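Local coordinates for protein SAM dependent methyltransferase (Aquifex aeolicus, PDB 3DH0) that binds S-adenosylmethionine and probably transfers its methyl group to a substrate, as a Rossmann-fold methyltransferase, at residues K11-D16 with V75-E80. Residues are numbered along the deposited sequence; the frame is centred on the assembly and turned at random.
With SAM (S-adenosylmethionine), chain C.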
loop_
_atom_site.group_PDB
_atom_site.type_symbol
_atom_site.label_atom_id
_atom_site.label_comp_id
_atom_site.label_asym_id
_atom_site.label_seq_id
_atom_site.Cartn_x
_atom_site.Cartn_y
_atom_site.Cartn_z
ATOM N N LYS A 11 6.479 -11.291 -13.850
ATOM C CA LYS A 11 6.938 -11.898 -12.606
ATOM C C LYS A 11 5.842 -11.844 -11.548
ATOM O O LYS A 11 6.073 -12.187 -10.392
ATOM C CB LYS A 11 8.158 -11.148 -12.064
ATOM C CG LYS A 11 9.462 -11.341 -12.813
ATOM C CD LYS A 11 10.561 -10.523 -12.147
ATOM C CE LYS A 11 11.952 -10.991 -12.561
ATOM N NZ LYS A 11 12.161 -10.905 -14.025
ATOM N N ILE A 12 4.651 -11.414 -11.946
ATOM C CA ILE A 12 3.531 -11.265 -11.020
ATOM C C ILE A 12 3.253 -12.403 -10.037
ATOM O O ILE A 12 2.755 -12.164 -8.937
ATOM C CB ILE A 12 2.219 -10.969 -11.772
ATOM C CG1 ILE A 12 1.198 -10.388 -10.795
ATOM C CG2 ILE A 12 1.666 -12.247 -12.395
ATOM C CD1 ILE A 12 0.075 -9.662 -11.465
ATOM N N LYS A 13 3.567 -13.632 -10.422
ATOM C CA LYS A 13 3.325 -14.767 -9.548
ATOM C C LYS A 13 4.174 -14.643 -8.294
ATOM O O LYS A 13 3.898 -15.277 -7.276
ATOM C CB LYS A 13 3.652 -16.066 -10.279
ATOM C CG LYS A 13 2.521 -17.062 -10.294
ATOM C CD LYS A 13 1.322 -16.522 -11.025
ATOM C CE LYS A 13 0.103 -17.391 -10.755
ATOM N NZ LYS A 13 -0.214 -17.465 -9.298
ATOM N N LYS A 14 5.221 -13.828 -8.375
ATOM C CA LYS A 14 6.095 -13.606 -7.235
ATOM C C LYS A 14 5.366 -12.741 -6.217
ATOM O O LYS A 14 5.746 -12.675 -5.051
ATOM C CB LYS A 14 7.379 -12.905 -7.670
ATOM C CG LYS A 14 8.546 -13.812 -7.995
ATOM C CD LYS A 14 9.781 -12.957 -8.294
ATOM C CE LYS A 14 11.038 -13.795 -8.564
ATOM N NZ LYS A 14 12.141 -13.050 -9.286
ATOM N N LEU A 15 4.318 -12.067 -6.668
ATOM C CA LEU A 15 3.538 -11.220 -5.785
ATOM C C LEU A 15 2.349 -12.001 -5.212
ATOM O O LEU A 15 1.798 -11.645 -4.178
ATOM C CB LEU A 15 3.049 -9.997 -6.556
ATOM C CG LEU A 15 4.133 -9.111 -7.188
ATOM C CD1 LEU A 15 3.490 -8.065 -8.113
ATOM C CD2 LEU A 15 4.964 -8.453 -6.086
ATOM N N ASP A 16 1.981 -13.085 -5.879
ATOM C CA ASP A 16 0.859 -13.915 -5.456
ATOM C C ASP A 16 1.400 -15.219 -4.845
ATOM O O ASP A 16 0.960 -16.318 -5.176
ATOM C CB ASP A 16 -0.029 -14.203 -6.681
ATOM C CG ASP A 16 -1.459 -14.540 -6.309
ATOM O OD1 ASP A 16 -1.878 -14.179 -5.191
ATOM O OD2 ASP A 16 -2.168 -15.153 -7.138
ATOM N N VAL A 75 -3.754 -4.746 -12.892
ATOM C CA VAL A 75 -5.139 -4.422 -12.609
ATOM C C VAL A 75 -6.058 -5.603 -12.934
ATOM O O VAL A 75 -6.873 -6.017 -12.110
ATOM C CB VAL A 75 -5.590 -3.180 -13.408
ATOM C CG1 VAL A 75 -7.051 -2.899 -13.152
ATOM C CG2 VAL A 75 -4.738 -1.977 -13.027
ATOM N N ASN A 76 -5.919 -6.166 -14.124
ATOM C CA ASN A 76 -6.788 -7.271 -14.488
ATOM C C ASN A 76 -6.540 -8.542 -13.690
ATOM O O ASN A 76 -7.447 -9.332 -13.476
ATOM C CB ASN A 76 -6.706 -7.530 -15.993
ATOM C CG ASN A 76 -7.261 -6.367 -16.818
ATOM O OD1 ASN A 76 -8.351 -5.853 -16.542
ATOM N ND2 ASN A 76 -6.509 -5.950 -17.834
ATOM N N TYR A 77 -5.313 -8.727 -13.229
ATOM C CA TYR A 77 -4.978 -9.902 -12.450
ATOM C C TYR A 77 -5.642 -9.798 -11.082
ATOM O O TYR A 77 -6.258 -10.756 -10.606
ATOM C CB TYR A 77 -3.467 -10.003 -12.274
ATOM C CG TYR A 77 -3.023 -11.284 -11.622
ATOM C CD1 TYR A 77 -2.658 -12.392 -12.387
ATOM C CD2 TYR A 77 -2.958 -11.394 -10.230
ATOM C CE1 TYR A 77 -2.237 -13.570 -11.786
ATOM C CE2 TYR A 77 -2.539 -12.570 -9.626
ATOM C CZ TYR A 77 -2.179 -13.648 -10.408
ATOM O OH TYR A 77 -1.755 -14.802 -9.805
ATOM N N ALA A 78 -5.503 -8.633 -10.453
ATOM C CA ALA A 78 -6.092 -8.385 -9.138
ATOM C C ALA A 78 -7.611 -8.459 -9.202
ATOM O O ALA A 78 -8.259 -8.923 -8.278
ATOM C CB ALA A 78 -5.665 -7.016 -8.622
ATOM N N TRP A 79 -8.173 -7.994 -10.305
ATOM C CA TRP A 79 -9.607 -8.024 -10.482
ATOM C C TRP A 79 -10.099 -9.468 -10.502
ATOM O O TRP A 79 -11.010 -9.819 -9.759
ATOM C CB TRP A 79 -9.978 -7.318 -11.784
ATOM C CG TRP A 79 -11.428 -7.338 -12.070
ATOM C CD1 TRP A 79 -12.030 -7.819 -13.186
ATOM C CD2 TRP A 79 -12.472 -6.891 -11.207
ATOM N NE1 TRP A 79 -13.393 -7.707 -13.073
ATOM C CE2 TRP A 79 -13.690 -7.137 -11.864
ATOM C CE3 TRP A 79 -12.495 -6.306 -9.934
ATOM C CZ2 TRP A 79 -14.923 -6.825 -11.294
ATOM C CZ3 TRP A 79 -13.724 -5.993 -9.362
ATOM C CH2 TRP A 79 -14.920 -6.253 -10.042
ATOM N N GLU A 80 -9.498 -10.303 -11.348
ATOM C CA GLU A 80 -9.911 -11.692 -11.431
ATOM C C GLU A 80 -9.749 -12.322 -10.056
ATOM O O GLU A 80 -10.443 -13.261 -9.693
ATOM C CB GLU A 80 -9.082 -12.456 -12.465
ATOM C CG GLU A 80 -9.389 -13.949 -12.457
ATOM C CD GLU A 80 -8.939 -14.688 -13.707
ATOM O OE1 GLU A 80 -7.738 -14.613 -14.066
ATOM O OE2 GLU A 80 -9.786 -15.367 -14.332
HETATM N N SAM C . 1.870 -4.515 -2.887
HETATM C CA SAM C . 1.809 -5.745 -3.734
HETATM C C SAM C . 1.730 -6.981 -2.868
HETATM O O SAM C . 1.732 -6.844 -1.644
HETATM O OXT SAM C . 1.665 -8.088 -3.495
HETATM C CB SAM C . 3.047 -5.821 -4.622
HETATM C CG SAM C . 3.302 -4.494 -5.211
HETATM S SD SAM C . 4.713 -4.231 -6.320
HETATM C CE SAM C . 6.113 -4.340 -5.204
HETATM C "C5'" SAM C . 4.520 -2.547 -6.671
HETATM C "C4'" SAM C . 3.396 -2.197 -7.624
HETATM O "O4'" SAM C . 3.407 -0.775 -7.679
HETATM C "C3'" SAM C . 3.692 -2.588 -9.085
HETATM O "O3'" SAM C . 2.735 -3.644 -9.390
HETATM C "C2'" SAM C . 3.357 -1.371 -9.925
HETATM O "O2'" SAM C . 2.606 -1.538 -11.109
HETATM C "C1'" SAM C . 2.784 -0.406 -8.840
HETATM N N9 SAM C . 3.053 1.010 -8.996
HETATM C C8 SAM C . 4.221 1.671 -9.318
HETATM N N7 SAM C . 4.088 2.960 -9.349
HETATM C C5 SAM C . 2.748 3.176 -9.030
HETATM C C6 SAM C . 1.968 4.360 -8.887
HETATM N N6 SAM C . 2.495 5.590 -9.076
HETATM N N1 SAM C . 0.628 4.230 -8.548
HETATM C C2 SAM C . 0.140 2.978 -8.369
HETATM N N3 SAM C . 0.787 1.813 -8.476
HETATM C C4 SAM C . 2.097 1.982 -8.809
#
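Tyr77 reaches from helix 72-85 to the loop segment 11-16 and meets Ile12, Lys13 and Asp16 there, burying 199 Å² in all. The apolar part is a CH-pi contact: Ile12 lays CD1 over one face of the Tyr77 ring, 3.9 Å from the centroid and 28° off the ring normal. CD1 lies over the CB end of the ring, 3.5 Å from Tyr77 CG, while the Ile12 CG2 branch comes near Tyr77 CE1 at 4.2 Å. Ala48, in another loop, touches both side chains. Tyr77 holds its ring out with CG anti to the backbone N, chi1 -173°, spanning the gap to 11-16 and presenting the hydroxyl to the two charged partners.

The helix follows strand 64-69 in a Rossmann-like class I methyltransferase fold: five parallel strands in the order 90-94, 64-69, 40-43, 107-113, 137-144, then antiparallel 185-191 and 174-181, the 3-2-1-4-5-7-6 sheet. The loop precedes helix 26-33 and lines the S-adenosylmethionine pocket through Leu15, whose CD2 lies 3.6 Å from CB of the ligand's methionine part.

The polar part gathers at the phenol oxygen. Tyr77 OH donates to Asp16 OD2 at 2.7 Å, meeting it on the anti side, out of the carboxylate plane by 27°; that plane stands perpendicular to the ring. The Lys13 chain curls at its second and fourth torsions, bringing CE to the ring edge and NZ to Tyr77 OH as a donor at 3.1 Å. Were Tyr77 replaced by an alanine, Asp16 OD2 and Lys13 NZ would probably lose their shared hydroxyl and a gap would open beside Ile12 CD1. Lys13 NZ and Asp16 OD2 also form a long salt bridge of 3.7 Å, while Asp16 OD1 pairs with Lys81 on the same helix as Tyr77.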